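PDB 4IVF: glutathione S-transferase from Lodderomyces elongisporus, which binds two glutathione molecules per subunit and, as a member of the glutathione S-transferase superfamily, probably catalyses glutathione-dependent reactions. Local coordinates for residues P7-A13 and D31-F37; I58-N62 and L73-T78; F113-N118 and R149-F154. One frame throughout, in Å; residues are numbered along the deposited sequence.

Contact 1: residues P7-A13 and D31-F37; sequences PIKLYTA and DYEVQKF
Leu10 and Tyr32 lie side by side on the helix-covered face of two parallel strands, 8-12 and 32-36, with CD2 of the leucine 4.1 Å from CE2 of the ring. This is the tightly packed side. Ile8 and Thr12 share it, and Thr12 CG2 meets Val34 CG1 at 3.7 Å. Tyr32 holds its CG between the backbone N and the carbonyl carbon (chi1 68°), which directs the ring against helix 16-27, where it touches Ser22 and Leu25 and its OH bonds to Glu26; Leu10 packs on Ile21 of the same helix, and Ile8 reaches helix 78-89.

Six backbone hydrogen bonds stitch the pair together, alternating between the strands from Ile8 N to Asp31 O through Phe37 N to Thr12 O. The central ones are short and nearly straight, as in Leu10 N to Glu33 O (2.8 Å, 174° at the hydrogen), whereas the last, from Phe37 N, is bent to 137°.

The other face, bearing Lys9, Tyr11, Glu33 and Gln35, is looser and more polar. Lys9 bends at its second torsion and swings across the neighbouring strand, where NZ makes a weak hydrogen bond of 3.3 Å to Gln35 OE1. That same oxygen sits at the edge of the Tyr11 ring, whose plane is steeply inclined to the amide. A water bridges Pro7 O and, weakly, Glu33 OE2. Toward the glutathione end this face closes up again: Phe37 CE1 comes to 3.6 Å from Tyr11 CB, and the phenylalanine also packs against Ile58 and Phe49.

Strand 8-12, helix 16-27 and strand 32-36 thus form a beta-alpha-beta unit, the opening element of the thioredoxin-like N-terminal domain of glutathione transferases.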
loop_
_atom_site.group_PDB
_atom_site.type_symbol
_atom_site.label_atom_id
_atom_site.label_comp_id
_atom_site.label_asym_id
_atom_site.label_seq_id
_atom_site.Cartn_x
_atom_site.Cartn_y
_atom_site.Cartn_z
ATOM N N PRO F 7 -1.197 -25.969 -8.876
ATOM C CA PRO F 7 -2.182 -24.882 -8.773
ATOM C C PRO F 7 -1.914 -23.970 -7.575
ATOM O O PRO F 7 -1.603 -24.451 -6.485
ATOM C CB PRO F 7 -3.516 -25.626 -8.576
ATOM C CG PRO F 7 -3.275 -27.010 -9.092
ATOM C CD PRO F 7 -1.830 -27.300 -8.810
ATOM N N ILE F 8 -2.046 -22.667 -7.789
ATOM C CA ILE F 8 -1.958 -21.679 -6.727
ATOM C C ILE F 8 -3.328 -21.569 -6.071
ATOM O O ILE F 8 -4.333 -21.469 -6.760
ATOM C CB ILE F 8 -1.511 -20.309 -7.282
ATOM C CG1 ILE F 8 -0.067 -20.397 -7.774
ATOM C CG2 ILE F 8 -1.648 -19.209 -6.228
ATOM C CD1 ILE F 8 0.445 -19.101 -8.368
ATOM N N LYS F 9 -3.382 -21.625 -4.743
ATOM C CA LYS F 9 -4.668 -21.535 -4.062
ATOM C C LYS F 9 -4.980 -20.074 -3.760
ATOM O O LYS F 9 -4.177 -19.372 -3.139
ATOM C CB LYS F 9 -4.701 -22.386 -2.787
ATOM C CG LYS F 9 -6.013 -22.289 -1.994
ATOM C CD LYS F 9 -7.067 -23.314 -2.434
ATOM C CE LYS F 9 -8.041 -23.605 -1.286
ATOM N NZ LYS F 9 -9.140 -24.601 -1.577
ATOM N N LEU F 10 -6.150 -19.629 -4.215
ATOM C CA LEU F 10 -6.585 -18.254 -4.024
ATOM C C LEU F 10 -7.780 -18.184 -3.072
ATOM O O LEU F 10 -8.855 -18.711 -3.374
ATOM C CB LEU F 10 -6.958 -17.628 -5.369
ATOM C CG LEU F 10 -7.562 -16.232 -5.309
ATOM C CD1 LEU F 10 -6.591 -15.242 -4.662
ATOM C CD2 LEU F 10 -7.960 -15.748 -6.714
ATOM N N TYR F 11 -7.578 -17.545 -1.924
ATOM C CA TYR F 11 -8.654 -17.284 -0.979
ATOM C C TYR F 11 -9.203 -15.912 -1.331
ATOM O O TYR F 11 -8.495 -14.907 -1.249
ATOM C CB TYR F 11 -8.140 -17.322 0.468
ATOM C CG TYR F 11 -7.556 -18.673 0.843
ATOM C CD1 TYR F 11 -8.381 -19.743 1.146
ATOM C CD2 TYR F 11 -6.181 -18.886 0.868
ATOM C CE1 TYR F 11 -7.865 -20.983 1.462
ATOM C CE2 TYR F 11 -5.655 -20.140 1.193
ATOM C CZ TYR F 11 -6.507 -21.176 1.499
ATOM O OH TYR F 11 -6.017 -22.422 1.821
ATOM N N THR F 12 -10.455 -15.866 -1.756
ATOM C CA THR F 12 -10.966 -14.631 -2.309
ATOM C C THR F 12 -12.478 -14.497 -2.191
ATOM O O THR F 12 -13.155 -15.365 -1.633
ATOM C CB THR F 12 -10.523 -14.474 -3.778
ATOM O OG1 THR F 12 -10.862 -13.162 -4.251
ATOM C CG2 THR F 12 -11.169 -15.537 -4.658
ATOM N N ALA F 13 -12.984 -13.381 -2.710
ATOM C CA ALA F 13 -14.407 -13.070 -2.746
ATOM C C ALA F 13 -14.608 -12.121 -3.929
ATOM O O ALA F 13 -13.661 -11.462 -4.356
ATOM C CB ALA F 13 -14.844 -12.398 -1.435
ATOM N N ASP F 31 -2.233 -21.679 -13.486
ATOM C CA ASP F 31 -3.261 -22.545 -12.928
ATOM C C ASP F 31 -3.496 -22.142 -11.486
ATOM O O ASP F 31 -2.552 -21.915 -10.729
ATOM C CB ASP F 31 -2.836 -24.018 -12.966
ATOM C CG ASP F 31 -2.773 -24.585 -14.379
ATOM O OD1 ASP F 31 -3.502 -24.092 -15.268
ATOM O OD2 ASP F 31 -1.995 -25.542 -14.595
ATOM N N TYR F 32 -4.760 -22.044 -11.108
ATOM C CA TYR F 32 -5.084 -21.759 -9.727
ATOM C C TYR F 32 -6.452 -22.288 -9.347
ATOM O O TYR F 32 -7.290 -22.545 -10.205
ATOM C CB TYR F 32 -4.985 -20.266 -9.442
ATOM C CG TYR F 32 -6.027 -19.397 -10.113
ATOM C CD1 TYR F 32 -5.872 -18.984 -11.435
ATOM C CD2 TYR F 32 -7.147 -18.959 -9.410
ATOM C CE1 TYR F 32 -6.816 -18.175 -12.041
ATOM C CE2 TYR F 32 -8.094 -18.148 -10.005
ATOM C CZ TYR F 32 -7.924 -17.758 -11.318
ATOM O OH TYR F 32 -8.868 -16.952 -11.906
ATOM N N GLU F 33 -6.663 -22.465 -8.050
ATOM C CA GLU F 33 -7.953 -22.923 -7.554
ATOM C C GLU F 33 -8.484 -21.946 -6.515
ATOM O O GLU F 33 -7.724 -21.378 -5.732
ATOM C CB GLU F 33 -7.863 -24.351 -7.008
ATOM C CG GLU F 33 -6.710 -24.595 -6.057
ATOM C CD GLU F 33 -6.491 -26.079 -5.787
ATOM O OE1 GLU F 33 -7.151 -26.905 -6.459
ATOM O OE2 GLU F 33 -5.663 -26.416 -4.910
ATOM N N VAL F 34 -9.796 -21.751 -6.525
ATOM C CA VAL F 34 -10.411 -20.689 -5.749
ATOM C C VAL F 34 -11.203 -21.243 -4.572
ATOM O O VAL F 34 -11.883 -22.260 -4.697
ATOM C CB VAL F 34 -11.334 -19.839 -6.648
ATOM C CG1 VAL F 34 -12.207 -18.905 -5.822
ATOM C CG2 VAL F 34 -10.515 -19.046 -7.624
ATOM N N GLN F 35 -11.088 -20.582 -3.426
ATOM C CA GLN F 35 -11.981 -20.844 -2.312
ATOM C C GLN F 35 -12.615 -19.528 -1.904
ATOM O O GLN F 35 -11.925 -18.617 -1.463
ATOM C CB GLN F 35 -11.245 -21.482 -1.119
ATOM C CG GLN F 35 -12.132 -21.630 0.110
ATOM C CD GLN F 35 -11.478 -22.423 1.247
ATOM O OE1 GLN F 35 -10.654 -23.317 1.019
ATOM N NE2 GLN F 35 -11.842 -22.085 2.477
ATOM N N LYS F 36 -13.929 -19.431 -2.046
ATOM C CA LYS F 36 -14.610 -18.168 -1.802
ATOM C C LYS F 36 -15.039 -17.947 -0.354
ATOM O O LYS F 36 -15.249 -18.894 0.401
ATOM C CB LYS F 36 -15.784 -17.973 -2.772
ATOM C CG LYS F 36 -16.730 -19.145 -2.894
ATOM C CD LYS F 36 -17.502 -19.059 -4.204
ATOM C CE LYS F 36 -18.635 -20.067 -4.261
ATOM N NZ LYS F 36 -19.717 -19.700 -3.314
ATOM N N PHE F 37 -15.143 -16.683 0.030
ATOM C CA PHE F 37 -15.620 -16.325 1.360
ATOM C C PHE F 37 -16.889 -15.501 1.244
ATOM O O PHE F 37 -16.993 -14.624 0.368
ATOM C CB PHE F 37 -14.568 -15.509 2.121
ATOM C CG PHE F 37 -13.364 -16.303 2.540
ATOM C CD1 PHE F 37 -12.454 -16.759 1.599
ATOM C CD2 PHE F 37 -13.143 -16.593 3.881
ATOM C CE1 PHE F 37 -11.348 -17.496 1.985
ATOM C CE2 PHE F 37 -12.043 -17.325 4.272
ATOM C CZ PHE F 37 -11.142 -17.779 3.323
HETATM O O HOH W 1 -2.247 -27.067 -4.813
#

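Contact 2: residues I58-N62 and L73-T78. With GSH (glutathione), chain U.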
loop_
_atom_site.group_PDB
_atom_site.type_symbol
_atom_site.label_atom_id
_atom_site.label_comp_id
_atom_site.label_asym_id
_atom_site.label_seq_id
_atom_site.Cartn_x
_atom_site.Cartn_y
_atom_site.Cartn_z
ATOM N N ILE F 58 -9.460 -11.008 2.819
ATOM C CA ILE F 58 -9.052 -11.601 1.561
ATOM C C ILE F 58 -8.553 -10.446 0.695
ATOM O O ILE F 58 -8.890 -9.295 0.963
ATOM C CB ILE F 58 -10.228 -12.385 0.896
ATOM C CG1 ILE F 58 -11.419 -11.457 0.627
ATOM C CG2 ILE F 58 -10.617 -13.633 1.754
ATOM C CD1 ILE F 58 -11.456 -10.886 -0.790
ATOM N N PRO F 59 -7.755 -10.737 -0.347
ATOM C CA PRO F 59 -7.324 -12.074 -0.747
ATOM C C PRO F 59 -6.038 -12.507 -0.068
ATOM O O PRO F 59 -5.312 -11.706 0.526
ATOM C CB PRO F 59 -7.091 -11.909 -2.247
ATOM C CG PRO F 59 -6.571 -10.527 -2.359
ATOM C CD PRO F 59 -7.343 -9.725 -1.342
ATOM N N THR F 60 -5.778 -13.801 -0.172
ATOM C CA THR F 60 -4.584 -14.408 0.352
ATOM C C THR F 60 -4.301 -15.541 -0.617
ATOM O O THR F 60 -5.237 -16.176 -1.112
ATOM C CB THR F 60 -4.835 -14.979 1.775
ATOM O OG1 THR F 60 -5.032 -13.897 2.692
ATOM C CG2 THR F 60 -3.648 -15.803 2.251
ATOM N N ILE F 61 -3.030 -15.788 -0.911
ATOM C CA ILE F 61 -2.682 -16.929 -1.752
ATOM C C ILE F 61 -1.808 -17.936 -1.013
ATOM O O ILE F 61 -1.180 -17.610 -0.009
ATOM C CB ILE F 61 -1.966 -16.507 -3.061
ATOM C CG1 ILE F 61 -0.622 -15.857 -2.741
ATOM C CG2 ILE F 61 -2.852 -15.564 -3.890
ATOM C CD1 ILE F 61 0.240 -15.647 -3.949
ATOM N N ASN F 62 -1.801 -19.168 -1.509
ATOM C CA ASN F 62 -0.817 -20.161 -1.105
ATOM C C ASN F 62 -0.219 -20.744 -2.362
ATOM O O ASN F 62 -0.918 -21.384 -3.162
ATOM C CB ASN F 62 -1.419 -21.281 -0.240
ATOM C CG ASN F 62 -0.363 -22.271 0.275
ATOM O OD1 ASN F 62 0.657 -22.511 -0.365
ATOM N ND2 ASN F 62 -0.621 -22.854 1.439
ATOM N N LEU F 73 4.223 -21.112 0.139
ATOM C CA LEU F 73 4.245 -19.743 0.617
ATOM C C LEU F 73 2.835 -19.187 0.768
ATOM O O LEU F 73 2.031 -19.236 -0.156
ATOM C CB LEU F 73 5.059 -18.860 -0.332
ATOM C CG LEU F 73 5.250 -17.411 0.102
ATOM C CD1 LEU F 73 5.964 -17.360 1.443
ATOM C CD2 LEU F 73 6.030 -16.638 -0.982
ATOM N N VAL F 74 2.544 -18.664 1.949
ATOM C CA VAL F 74 1.272 -18.028 2.206
ATOM C C VAL F 74 1.513 -16.529 2.235
ATOM O O VAL F 74 2.379 -16.046 2.967
ATOM C CB VAL F 74 0.671 -18.488 3.542
ATOM C CG1 VAL F 74 -0.647 -17.789 3.789
ATOM C CG2 VAL F 74 0.480 -20.002 3.547
ATOM N N LEU F 75 0.749 -15.796 1.438
ATOM C CA LEU F 75 0.990 -14.375 1.246
ATOM C C LEU F 75 -0.316 -13.599 1.161
ATOM O O LEU F 75 -1.226 -13.968 0.415
ATOM C CB LEU F 75 1.779 -14.169 -0.044
ATOM C CG LEU F 75 2.530 -12.860 -0.249
ATOM C CD1 LEU F 75 3.425 -12.575 0.948
ATOM C CD2 LEU F 75 3.369 -12.986 -1.505
ATOM N N SER F 76 -0.397 -12.517 1.928
ATOM C CA SER F 76 -1.544 -11.625 1.902
ATOM C C SER F 76 -1.141 -10.217 1.458
ATOM O O SER F 76 0.050 -9.947 1.274
ATOM C CB SER F 76 -2.214 -11.590 3.269
ATOM O OG SER F 76 -2.798 -12.848 3.531
ATOM N N GLN F 77 -2.145 -9.349 1.327
ATOM C CA GLN F 77 -2.046 -7.983 0.774
ATOM C C GLN F 77 -1.895 -7.988 -0.737
ATOM O O GLN F 77 -0.863 -8.407 -1.250
ATOM C CB GLN F 77 -0.904 -7.175 1.399
ATOM C CG GLN F 77 -1.121 -6.801 2.832
ATOM C CD GLN F 77 -2.271 -5.849 2.986
ATOM O OE1 GLN F 77 -2.525 -5.014 2.113
ATOM N NE2 GLN F 77 -2.992 -5.973 4.089
ATOM N N THR F 78 -2.916 -7.501 -1.443
ATOM C CA THR F 78 -2.888 -7.467 -2.911
ATOM C C THR F 78 -1.601 -6.877 -3.469
ATOM O O THR F 78 -1.092 -7.349 -4.483
ATOM C CB THR F 78 -4.093 -6.702 -3.532
ATOM O OG1 THR F 78 -4.065 -5.333 -3.123
ATOM C CG2 THR F 78 -5.407 -7.322 -3.119
HETATM N N1 GSH U . -5.142 -3.962 1.992
HETATM C CA1 GSH U . -5.850 -5.152 1.617
HETATM C C1 GSH U . -5.401 -5.623 0.304
HETATM O O11 GSH U . -5.283 -6.847 0.072
HETATM O O12 GSH U . -5.141 -4.811 -0.612
HETATM C CB1 GSH U . -7.350 -4.883 1.600
HETATM C CG1 GSH U . -8.055 -6.181 1.621
HETATM C CD1 GSH U . -9.560 -6.058 1.810
HETATM O OE1 GSH U . -10.134 -4.974 1.989
HETATM N N2 GSH U . -10.389 -7.314 1.779
HETATM C CA2 GSH U . -11.818 -7.216 1.977
HETATM C C2 GSH U . -12.189 -8.092 3.153
HETATM O O2 GSH U . -11.663 -9.202 3.278
HETATM C CB2 GSH U . -12.500 -7.679 0.769
HETATM S SG2 GSH U . -12.035 -6.676 -0.613
HETATM N N3 GSH U . -13.166 -7.631 4.135
HETATM C CA3 GSH U . -13.509 -8.500 5.245
HETATM C C3 GSH U . -13.395 -7.811 6.547
HETATM O O31 GSH U . -12.668 -6.803 6.695
HETATM O O32 GSH U . -14.046 -8.259 7.528
HETATM O O HOH W 2 -5.231 -9.274 1.594
#
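Backbone hydrogen bonds pair Ile61 with Leu75 in both directions, Ile61 N to Leu75 O at 2.9 Å and Leu75 N to Ile61 O at 3.0 Å, so these two form the hydrogen-bonded pair of an antiparallel ladder. Asn62 and Val74 follow as a non-hydrogen-bonded pair.

Van der Waals packing runs on both faces. Ile61 and Leu75 lie alongside each other beneath helix 78-89, both touching Tyr84, while on the other face Val74 sets CG1 against Thr60 CG2 and CG2 beside the amide nitrogen of Asn62. Near the ligand, Pro59 CG is pressed against Thr78 CG2 at 3.5 Å, a tight fit for two carbons; a cis peptide bond precedes this proline.

Among polar side chains, the hydroxyls of Thr60 and Ser76 share a short hydrogen bond, OG1 to OG 2.6 Å.

Glutathione is gripped from both segments. Ile58 binds its cysteinyl part through the backbone, N to O2 and O to N2 (2.6 Å), an antiparallel, strand-like pairing. Thr78 holds the gamma-glutamyl carboxylate twice, N to O11 and OG1 to O12 (2.8 Å); its OG1 lies between the backbone N and the carbonyl carbon (chi1 63°), beside the second carboxylate oxygen. Gln77, the N-cap residue of helix 78-89, accepts from the ligand amine at OE1, and Glu117 of the second subunit binds the same amine. A water joins Pro59 O, Gln77 N and O11.

The beta hairpin 60-63/73-76, with the cis-proline before it and a helix N-terminus after it, where the dipole probably helps hold the carboxylate, forms this glutathione's site in the thioredoxin-like domain.

Contact 3: residues F113-N118 and R149-F154. With GSH (glutathione), chain J.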
loop_
_atom_site.group_PDB
_atom_site.type_symbol
_atom_site.label_atom_id
_atom_site.label_comp_id
_atom_site.label_asym_id
_atom_site.label_seq_id
_atom_site.Cartn_x
_atom_site.Cartn_y
_atom_site.Cartn_z
ATOM N N PHE F 113 0.660 3.559 -4.473
ATOM C CA PHE F 113 -0.338 4.628 -4.536
ATOM C C PHE F 113 -1.757 4.056 -4.634
ATOM O O PHE F 113 -2.668 4.510 -3.947
ATOM C CB PHE F 113 -0.052 5.548 -5.732
ATOM C CG PHE F 113 -1.042 6.686 -5.902
ATOM C CD1 PHE F 113 -1.550 7.364 -4.808
ATOM C CD2 PHE F 113 -1.422 7.098 -7.172
ATOM C CE1 PHE F 113 -2.446 8.413 -4.981
ATOM C CE2 PHE F 113 -2.308 8.151 -7.348
ATOM C CZ PHE F 113 -2.821 8.808 -6.245
ATOM N N GLN F 114 -1.941 3.059 -5.490
ATOM C CA GLN F 114 -3.231 2.398 -5.595
ATOM C C GLN F 114 -3.632 1.735 -4.267
ATOM O O GLN F 114 -4.710 2.005 -3.761
ATOM C CB GLN F 114 -3.243 1.378 -6.744
ATOM C CG GLN F 114 -4.648 0.876 -7.110
ATOM C CD GLN F 114 -5.238 -0.055 -6.048
ATOM O OE1 GLN F 114 -4.595 -1.017 -5.622
ATOM N NE2 GLN F 114 -6.453 0.251 -5.599
ATOM N N VAL F 115 -2.784 0.861 -3.715
ATOM C CA VAL F 115 -3.160 0.144 -2.488
ATOM C C VAL F 115 -3.190 1.048 -1.255
ATOM O O VAL F 115 -3.863 0.748 -0.268
ATOM C CB VAL F 115 -2.261 -1.094 -2.206
ATOM C CG1 VAL F 115 -2.234 -2.032 -3.421
ATOM C CG2 VAL F 115 -0.844 -0.674 -1.796
ATOM N N ALA F 116 -2.469 2.162 -1.308
ATOM C CA ALA F 116 -2.361 3.039 -0.144
ATOM C C ALA F 116 -3.368 4.186 -0.128
ATOM O O ALA F 116 -3.675 4.731 0.938
ATOM C CB ALA F 116 -0.944 3.579 -0.002
ATOM N N GLU F 117 -3.881 4.571 -1.293
ATOM C CA GLU F 117 -4.831 5.684 -1.323
ATOM C C GLU F 117 -6.104 5.370 -2.108
ATOM O O GLU F 117 -7.209 5.586 -1.617
ATOM C CB GLU F 117 -4.136 6.992 -1.758
ATOM C CG GLU F 117 -3.031 7.374 -0.756
ATOM C CD GLU F 117 -2.184 8.579 -1.152
ATOM O OE1 GLU F 117 -2.752 9.651 -1.407
ATOM O OE2 GLU F 117 -0.942 8.453 -1.171
ATOM N N ASN F 118 -5.962 4.812 -3.297
ATOM C CA ASN F 118 -7.132 4.495 -4.103
ATOM C C ASN F 118 -8.095 3.530 -3.388
ATOM O O ASN F 118 -9.205 3.906 -3.051
ATOM C CB ASN F 118 -6.707 3.994 -5.495
ATOM C CG ASN F 118 -7.875 3.496 -6.322
ATOM O OD1 ASN F 118 -7.871 2.359 -6.794
ATOM N ND2 ASN F 118 -8.889 4.335 -6.488
ATOM N N ARG F 149 -10.464 12.929 -6.498
ATOM C CA ARG F 149 -9.127 13.498 -6.489
ATOM C C ARG F 149 -8.121 12.475 -7.030
ATOM O O ARG F 149 -7.301 12.794 -7.895
ATOM C CB ARG F 149 -8.715 13.934 -5.077
ATOM C CG ARG F 149 -7.390 14.707 -5.059
ATOM C CD ARG F 149 -6.768 14.830 -3.659
ATOM N NE ARG F 149 -6.298 13.550 -3.128
ATOM C CZ ARG F 149 -5.112 13.006 -3.406
ATOM N NH1 ARG F 149 -4.257 13.618 -4.226
ATOM N NH2 ARG F 149 -4.785 11.837 -2.884
ATOM N N ILE F 150 -8.218 11.244 -6.528
ATOM C CA ILE F 150 -7.258 10.188 -6.829
ATOM C C ILE F 150 -7.286 9.720 -8.294
ATOM O O ILE F 150 -6.253 9.431 -8.886
ATOM C CB ILE F 150 -7.436 8.998 -5.856
ATOM C CG1 ILE F 150 -6.922 9.383 -4.474
ATOM C CG2 ILE F 150 -6.678 7.774 -6.336
ATOM C CD1 ILE F 150 -7.395 8.466 -3.391
ATOM N N TYR F 151 -8.476 9.657 -8.874
ATOM C CA TYR F 151 -8.606 9.314 -10.269
ATOM C C TYR F 151 -8.089 10.439 -11.153
ATOM O O TYR F 151 -7.556 10.189 -12.235
ATOM C CB TYR F 151 -10.046 8.934 -10.600
ATOM C CG TYR F 151 -10.337 7.515 -10.162
ATOM C CD1 TYR F 151 -10.933 7.249 -8.939
ATOM C CD2 TYR F 151 -9.961 6.438 -10.952
ATOM C CE1 TYR F 151 -11.169 5.954 -8.525
ATOM C CE2 TYR F 151 -10.193 5.138 -10.546
ATOM C CZ TYR F 151 -10.805 4.905 -9.334
ATOM O OH TYR F 151 -11.052 3.616 -8.930
ATOM N N GLY F 152 -8.228 11.669 -10.671
ATOM C CA GLY F 152 -7.638 12.816 -11.334
ATOM C C GLY F 152 -6.126 12.702 -11.388
ATOM O O GLY F 152 -5.501 13.083 -12.370
ATOM N N VAL F 153 -5.536 12.167 -10.328
ATOM C CA VAL F 153 -4.091 11.987 -10.278
ATOM C C VAL F 153 -3.675 10.908 -11.272
ATOM O O VAL F 153 -2.740 11.098 -12.057
ATOM C CB VAL F 153 -3.612 11.594 -8.863
ATOM C CG1 VAL F 153 -2.114 11.292 -8.868
ATOM C CG2 VAL F 153 -3.947 12.688 -7.862
ATOM N N PHE F 154 -4.377 9.779 -11.244
ATOM C CA PHE F 154 -4.149 8.731 -12.237
ATOM C C PHE F 154 -4.336 9.226 -13.687
ATOM O O PHE F 154 -3.689 8.719 -14.606
ATOM C CB PHE F 154 -5.043 7.521 -11.973
ATOM C CG PHE F 154 -4.533 6.599 -10.889
ATOM C CD1 PHE F 154 -3.354 5.868 -11.070
ATOM C CD2 PHE F 154 -5.255 6.423 -9.706
ATOM C CE1 PHE F 154 -2.890 4.991 -10.069
ATOM C CE2 PHE F 154 -4.807 5.552 -8.699
ATOM C CZ PHE F 154 -3.625 4.833 -8.876
HETATM N N1 GSH J . 0.452 7.081 0.931
HETATM C CA1 GSH J . 1.380 8.164 1.096
HETATM C C1 GSH J . 2.665 7.651 1.562
HETATM O O11 GSH J . 3.695 8.309 1.349
HETATM O O12 GSH J . 2.749 6.562 2.182
HETATM C CB1 GSH J . 0.832 9.124 2.131
HETATM C CG1 GSH J . 1.432 10.455 1.955
HETATM C CD1 GSH J . 0.741 11.485 2.836
HETATM O OE1 GSH J . -0.315 11.235 3.448
HETATM N N2 GSH J . 1.365 12.846 2.947
HETATM C CA2 GSH J . 0.746 13.857 3.775
HETATM C C2 GSH J . 0.519 15.073 2.925
HETATM O O2 GSH J . 1.390 15.401 2.113
HETATM C CB2 GSH J . 1.649 14.208 4.877
HETATM S SG2 GSH J . 2.097 12.784 5.826
HETATM N N3 GSH J . -0.713 15.839 3.085
HETATM C CA3 GSH J . -0.972 17.031 2.287
HETATM C C3 GSH J . -2.204 16.881 1.472
HETATM O O31 GSH J . -2.762 15.755 1.374
HETATM O O32 GSH J . -2.701 17.892 0.876
#
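Arg149 and Glu117 face each other across two antiparallel helices, their guanidinium and carboxylate nearly coplanar, but the salt bridge from NH2 to OE1 (3.3 Å) is weak and bent. Stronger partners lie in the second subunit: Arg57 for Glu117 and Asn55 for Arg149. Glu117 OE2 meanwhile accepts from the amine N1 of glutathione at 2.9 Å.

One turn of packing follows. Ile150 pushes CD1 against the backbone of Glu117, 3.4 Å from its O, and lays CG2 near Asn118 CB. Tyr151 brings its ring end beside the Asn118 amide, the planes almost perpendicular; its OH bonds to Gln122. Val153 CG1 presses on the Phe113 ring, 3.5 Å from CE2.

Phe154 closes the interface with an offset stack on Phe113, centroids 4.8 Å apart and planes at 30°. With CG anti to the backbone N (chi1 179°), Phe113 extends across to that ring's face, while Asn118 CB touches the edge of the Phe154 ring. Gln114 NE2 holds Asn118 OD1 at 2.8 Å, fixing the amide.

This antiparallel packing of helices 102-131 and 137-159 belongs to the all-helical C-terminal domain of glutathione transferases, here bordering the dimer interface and the neighbouring subunit's glutathione.

How the contacts relate
Contacts 1, 2 and 3 follow one another along the chain without interleaving. The first two belong to one four-stranded mixed sheet of order 2-1-3-4: contact 1 joins 32-36 to 8-12, contact 2 joins 60-63 to 73-76, and strands 8-12 and 60-63 are neighbours between them. Their centres are 10 Å apart. Contact 3 lies in the helical C-terminal domain, its centre 22 Å from that of contact 2 and 27 Å from that of contact 1, and reaches contact 2 of its own chain through Val115 on Thr78. Across the dimer, Glu117 meets Gln77 of the other subunit, so the glutathione site of contact 2 combines one subunit's thioredoxin-like domain with a helix of its partner.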